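Local coordinates for putative enoyl-CoA hydratase/isomerase (Mycobacterium abscessus, PDB 3RSI), which belongs to the enoyl-CoA hydratase/isomerase (crotonase) family and may hydrate or isomerise enoyl-CoA thioesters in lipid metabolism, at the interface of chains A and B. Sequence-based numbering; all coordinates share one arbitrary frame. Chains: chain A/B, Putative enoyl-CoA hydratase/isomerase.

Contacts 1 and 2 are neighbouring patches of the interface between chains A and B. The centres of their C-alpha atoms lie about 14 Å apart. They share no residue, but successive elements link them. Chain B gives helix 150-157 and a preceding loop to contact 1, and helix 160-169 to contact 2. Chain A gives helices 209-222 and 227-242 to contact 1. To contact 2 it gives helix 193-205, the start of strand 126-130 with the preceding A:Asp125, and A:Pro104. Different surfaces of the same protein thus meet. This suits the three-copy deposited assembly and the trimers typical of crotonases, though the patches alone do not establish the biological oligomer.

Contact 1: the interface of chains A and B. Residues chain A 215, 218-219, 234, 238; chain B 145-146, 151.
B:Met151, in the first turn of helix 150-157 (phi -73°, psi -34°), meets A:Ala215, A:Ala218 and A:Ile219 on helix 209-222 of chain A. In this crotonase-family protein, helix 227-242 of chain A also packs here. Its A:Glu234 and A:Thr238 face the same methionine. The sulfur of B:Met151 lies over the small residues of helix 209-222. SD is 3.5 Å from A:Ala215 CA and 3.7 Å from A:Ala218 CB. Nearer its backbone, the methionine crosses A:Ile219 at about a right angle, with B:Met151 CB 3.8 Å from A:Ile219 CG1. The methionine chain bends at its last torsion (chi3 -76°). This turns the methyl CE toward helix 227-242, where it lies 3.8 Å from the methylene A:Glu234 CG and also touches A:Thr238 OG1. The carboxylate oxygen A:Glu234 OE2 reaches the backbone N of B:Met151 at 3.0 Å, but this hydrogen bond is weak and bent. It sits by the N-terminal end of helix 150-157, which may stabilise a negative charge there. A:Thr238 OG1 gives a 2.7 Å hydrogen bond to the backbone oxygen A:Glu234 O, approaching from above the carbonyl plane. That bond would limit rotation of the threonine side chain. Its hydroxyl and methyl both meet B:Val145, with OG1 3.6 Å from B:Val145 CG2. The other valine methyl, CG1, packs against A:Ala215 CB.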
ATOM      1  N   ALA A 215       9.006  -8.388 -16.887  1.00 13.56           N
ATOM      2  CA  ALA A 215       8.220  -8.381 -15.652  1.00 13.47           C
ATOM      3  C   ALA A 215       8.457  -7.079 -14.916  1.00 13.16           C
ATOM      4  O   ALA A 215       7.504  -6.377 -14.565  1.00 12.53           O
ATOM      5  CB  ALA A 215       8.571  -9.584 -14.747  1.00 12.92           C
ATOM      6  N   ALA A 218       6.846  -4.233 -16.843  1.00 11.09           N
ATOM      7  CA  ALA A 218       5.360  -4.276 -16.712  1.00 11.21           C
ATOM      8  C   ALA A 218       4.904  -3.777 -15.337  1.00 11.03           C
ATOM      9  O   ALA A 218       3.952  -2.993 -15.214  1.00 11.13           O
ATOM     10  CB  ALA A 218       4.831  -5.723 -16.953  1.00 10.72           C
ATOM     11  N   ILE A 219       5.608  -4.220 -14.306  1.00 11.45           N
ATOM     12  CA  ILE A 219       5.308  -3.800 -12.940  1.00 11.26           C
ATOM     13  C   ILE A 219       5.427  -2.277 -12.850  1.00 11.12           C
ATOM     14  O   ILE A 219       4.499  -1.616 -12.406  1.00 11.98           O
ATOM     15  CB  ILE A 219       6.223  -4.486 -11.904  1.00 11.15           C
ATOM     16  CG1 ILE A 219       5.988  -5.992 -11.892  1.00 11.66           C
ATOM     17  CG2 ILE A 219       5.983  -3.914 -10.495  1.00 10.51           C
ATOM     18  CD1 ILE A 219       7.143  -6.811 -11.313  1.00 13.18           C
ATOM     19  N   GLU A 234       0.608  -4.468 -19.550  1.00 14.07           N
ATOM     20  CA  GLU A 234       1.025  -5.805 -19.103  1.00 14.40           C
ATOM     21  C   GLU A 234       0.967  -6.861 -20.224  1.00 14.82           C
ATOM     22  O   GLU A 234       1.889  -7.665 -20.386  1.00 15.58           O
ATOM     23  CB  GLU A 234       0.143  -6.230 -17.929  1.00 14.22           C
ATOM     24  CG  GLU A 234       0.404  -7.591 -17.368  1.00 14.47           C
ATOM     25  CD  GLU A 234      -0.513  -7.905 -16.202  1.00 16.03           C
ATOM     26  OE1 GLU A 234      -1.727  -8.112 -16.432  1.00 18.18           O
ATOM     27  OE2 GLU A 234      -0.023  -7.943 -15.048  1.00 17.11           O
ATOM     28  N   THR A 238       3.941  -8.958 -21.852  1.00 16.66           N
ATOM     29  CA  THR A 238       3.844 -10.391 -21.615  1.00 16.41           C
ATOM     30  C   THR A 238       4.031 -11.220 -22.919  1.00 18.00           C
ATOM     31  O   THR A 238       4.719 -12.246 -22.929  1.00 16.74           O
ATOM     32  CB  THR A 238       2.537 -10.718 -20.877  1.00 16.74           C
ATOM     33  OG1 THR A 238       2.604 -10.150 -19.545  1.00 15.78           O
ATOM     34  CG2 THR A 238       2.295 -12.211 -20.792  1.00 15.47           C
TER
ATOM     35  N   VAL B 145       6.073 -15.078 -17.312  1.00 14.20           N
ATOM     36  CA  VAL B 145       5.715 -14.036 -16.356  1.00 13.15           C
ATOM     37  C   VAL B 145       4.293 -14.223 -15.820  1.00 13.03           C
ATOM     38  O   VAL B 145       3.451 -14.796 -16.494  1.00 13.36           O
ATOM     39  CB  VAL B 145       5.877 -12.632 -16.970  1.00 13.11           C
ATOM     40  CG1 VAL B 145       7.386 -12.310 -17.233  1.00 11.12           C
ATOM     41  CG2 VAL B 145       4.998 -12.469 -18.205  1.00 12.53           C
ATOM     42  N   PRO B 146       4.015 -13.750 -14.595  1.00 12.91           N
ATOM     43  CA  PRO B 146       2.632 -13.769 -14.111  1.00 12.56           C
ATOM     44  C   PRO B 146       1.815 -12.617 -14.733  1.00 12.88           C
ATOM     45  O   PRO B 146       1.612 -11.551 -14.113  1.00 10.96           O
ATOM     46  CB  PRO B 146       2.794 -13.625 -12.616  1.00 12.08           C
ATOM     47  CG  PRO B 146       4.005 -12.799 -12.456  1.00 12.85           C
ATOM     48  CD  PRO B 146       4.915 -13.114 -13.626  1.00 13.24           C
ATOM     49  N   MET B 151       1.312  -8.297 -12.339  1.00 10.29           N
ATOM     50  CA  MET B 151       2.300  -7.237 -12.534  1.00 10.25           C
ATOM     51  C   MET B 151       1.660  -5.855 -12.408  1.00  9.81           C
ATOM     52  O   MET B 151       2.269  -4.952 -11.882  1.00  9.90           O
ATOM     53  CB  MET B 151       3.044  -7.431 -13.852  1.00 10.38           C
ATOM     54  CG  MET B 151       3.874  -8.726 -13.834  1.00 11.87           C
ATOM     55  SD  MET B 151       4.805  -9.092 -15.330  1.00 14.52           S
ATOM     56  CE  MET B 151       3.489  -9.654 -16.397  1.00 14.88           C
TER

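Contact 2: the interface of chains A and B. Residues chain A 104, 125-126, 200, 204; chain B 165, 168-169.
The hydroxyl OG1 of B:Thr169 donates a 2.7 Å hydrogen bond to the backbone oxygen B:Glu165 O, one turn back in helix 160-169. The donor lies above the carbonyl plane, about 39° out of it. Both residues pack against A:Ile126, at the start of strand 126-130 of chain A. In this crotonase-family protein, helix 160-169 of chain B packs here on a strand, a helix and loop residues of chain A, mostly through apolar groups. B:Thr169 holds OG1 between its backbone N and carbonyl carbon (chi1 70°). The hydroxyl can then point back along its own helix while the methyl CG2 faces chain A. CG2 touches two isoleucines. It lies 3.8 Å from A:Ile126 CD1 and 3.9 Å from A:Ile204 CG1. The B:Thr169 side chain lies at a slant to those of both. A:Ile204 belongs to helix 193-205, so the methyl touches both a strand and a helix of chain A. A:Ile204 CG1 also comes near the backbone oxygen of B:Leu168.

A:Ile126 lies across B:Glu165 at about a right angle. Its CG1 is 3.7 Å from B:Glu165 CA, and its CG2 methyl meets the carboxyl carbon CD further out. The glutamate chain runs extended from the helix, with CG anti to the backbone N (chi1 -179°). This carries the carboxylate past A:Ile126 to A:Leu200, one turn before A:Ile204. There B:Glu165 OE2 lies 3.5 Å from the methyl A:Leu200 CD2. This is a van der Waals contact at the acid's outer end. B:Leu168 packs on another part of chain A. Its CD1 methyl touches the ring carbon CB of A:Pro104 and the methylene of A:Asp125. B:Leu168 CD1 is 4.1 Å from A:Asp125 CB.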
ATOM      1  N   PRO A 104      17.024  -6.009 -12.266  1.00 13.21           N
ATOM      2  CA  PRO A 104      16.683  -5.981 -10.864  1.00 12.77           C
ATOM      3  C   PRO A 104      17.798  -5.409 -10.010  1.00 12.21           C
ATOM      4  O   PRO A 104      18.968  -5.709 -10.232  1.00 12.86           O
ATOM      5  CB  PRO A 104      16.472  -7.448 -10.524  1.00 12.42           C
ATOM      6  CG  PRO A 104      16.120  -8.087 -11.841  1.00 13.27           C
ATOM      7  CD  PRO A 104      16.981  -7.379 -12.806  1.00 13.68           C
ATOM      8  N   ASP A 125      14.506  -2.662  -6.042  1.00 11.43           N
ATOM      9  CA  ASP A 125      13.420  -3.627  -6.154  1.00 11.05           C
ATOM     10  C   ASP A 125      13.260  -4.508  -4.934  1.00 11.19           C
ATOM     11  O   ASP A 125      12.136  -4.717  -4.462  1.00 10.79           O
ATOM     12  CB  ASP A 125      13.648  -4.502  -7.373  1.00 11.37           C
ATOM     13  CG  ASP A 125      13.768  -3.696  -8.639  1.00 10.90           C
ATOM     14  OD1 ASP A 125      12.804  -2.978  -8.925  1.00 11.35           O
ATOM     15  OD2 ASP A 125      14.807  -3.787  -9.352  1.00 11.31           O
ATOM     16  N   ILE A 126      14.389  -5.032  -4.453  1.00 10.99           N
ATOM     17  CA  ILE A 126      14.436  -6.038  -3.397  1.00 10.71           C
ATOM     18  C   ILE A 126      15.388  -5.492  -2.341  1.00 10.61           C
ATOM     19  O   ILE A 126      16.437  -4.935  -2.685  1.00 10.24           O
ATOM     20  CB  ILE A 126      14.899  -7.425  -3.950  1.00 10.82           C
ATOM     21  CG1 ILE A 126      13.850  -7.960  -4.928  1.00 11.23           C
ATOM     22  CG2 ILE A 126      15.156  -8.461  -2.805  1.00  9.93           C
ATOM     23  CD1 ILE A 126      14.359  -9.040  -5.884  1.00 10.20           C
ATOM     24  N   LEU A 200      19.915 -13.861  -2.984  1.00 13.88           N
ATOM     25  CA  LEU A 200      18.740 -13.454  -3.753  1.00 12.97           C
ATOM     26  C   LEU A 200      19.141 -13.201  -5.211  1.00 12.92           C
ATOM     27  O   LEU A 200      18.429 -13.602  -6.128  1.00 13.32           O
ATOM     28  CB  LEU A 200      18.098 -12.198  -3.149  1.00 12.23           C
ATOM     29  CG  LEU A 200      17.385 -12.384  -1.807  1.00 14.15           C
ATOM     30  CD1 LEU A 200      17.172 -11.043  -1.021  1.00 13.75           C
ATOM     31  CD2 LEU A 200      16.069 -13.110  -2.002  1.00 13.29           C
ATOM     32  N   ILE A 204      17.794 -14.866  -8.849  1.00 13.67           N
ATOM     33  CA  ILE A 204      17.370 -14.041  -9.965  1.00 13.17           C
ATOM     34  C   ILE A 204      18.140 -14.378 -11.240  1.00 14.39           C
ATOM     35  O   ILE A 204      17.539 -14.524 -12.309  1.00 13.10           O
ATOM     36  CB  ILE A 204      17.497 -12.517  -9.627  1.00 13.51           C
ATOM     37  CG1 ILE A 204      16.479 -12.142  -8.544  1.00 13.84           C
ATOM     38  CG2 ILE A 204      17.269 -11.653 -10.887  1.00 12.39           C
ATOM     39  CD1 ILE A 204      16.704 -10.787  -7.902  1.00 16.75           C
TER
ATOM     40  N   GLU B 165       9.823  -8.502  -5.210  1.00 11.40           N
ATOM     41  CA  GLU B 165      10.597  -9.666  -4.847  1.00 11.73           C
ATOM     42  C   GLU B 165       9.900 -10.955  -5.279  1.00 11.59           C
ATOM     43  O   GLU B 165      10.532 -11.829  -5.868  1.00 12.84           O
ATOM     44  CB  GLU B 165      10.874  -9.702  -3.344  1.00 11.82           C
ATOM     45  CG  GLU B 165      11.700 -10.903  -2.936  1.00 12.65           C
ATOM     46  CD  GLU B 165      12.169 -10.869  -1.518  1.00 13.57           C
ATOM     47  OE1 GLU B 165      11.807  -9.929  -0.770  1.00 14.66           O
ATOM     48  OE2 GLU B 165      12.890 -11.813  -1.147  1.00 13.60           O
ATOM     49  N   LEU B 168      10.005 -11.107  -9.328  1.00 11.86           N
ATOM     50  CA  LEU B 168      11.336 -11.208  -9.920  1.00 12.60           C
ATOM     51  C   LEU B 168      12.134 -12.430  -9.423  1.00 12.82           C
ATOM     52  O   LEU B 168      12.937 -12.952 -10.183  1.00 13.67           O
ATOM     53  CB  LEU B 168      12.126  -9.913  -9.714  1.00 12.09           C
ATOM     54  CG  LEU B 168      11.459  -8.628 -10.216  1.00 13.36           C
ATOM     55  CD1 LEU B 168      12.394  -7.455  -9.966  1.00 11.59           C
ATOM     56  CD2 LEU B 168      11.029  -8.706 -11.716  1.00 13.99           C
ATOM     57  N   THR B 169      11.945 -12.884  -8.177  1.00 12.55           N
ATOM     58  CA  THR B 169      12.636 -14.097  -7.706  1.00 12.91           C
ATOM     59  C   THR B 169      11.818 -15.360  -7.982  1.00 13.60           C
ATOM     60  O   THR B 169      12.372 -16.435  -8.225  1.00 14.64           O
ATOM     61  CB  THR B 169      12.981 -14.054  -6.185  1.00 13.10           C
ATOM     62  OG1 THR B 169      11.787 -14.155  -5.412  1.00 11.78           O
ATOM     63  CG2 THR B 169      13.741 -12.784  -5.816  1.00 12.25           C
TER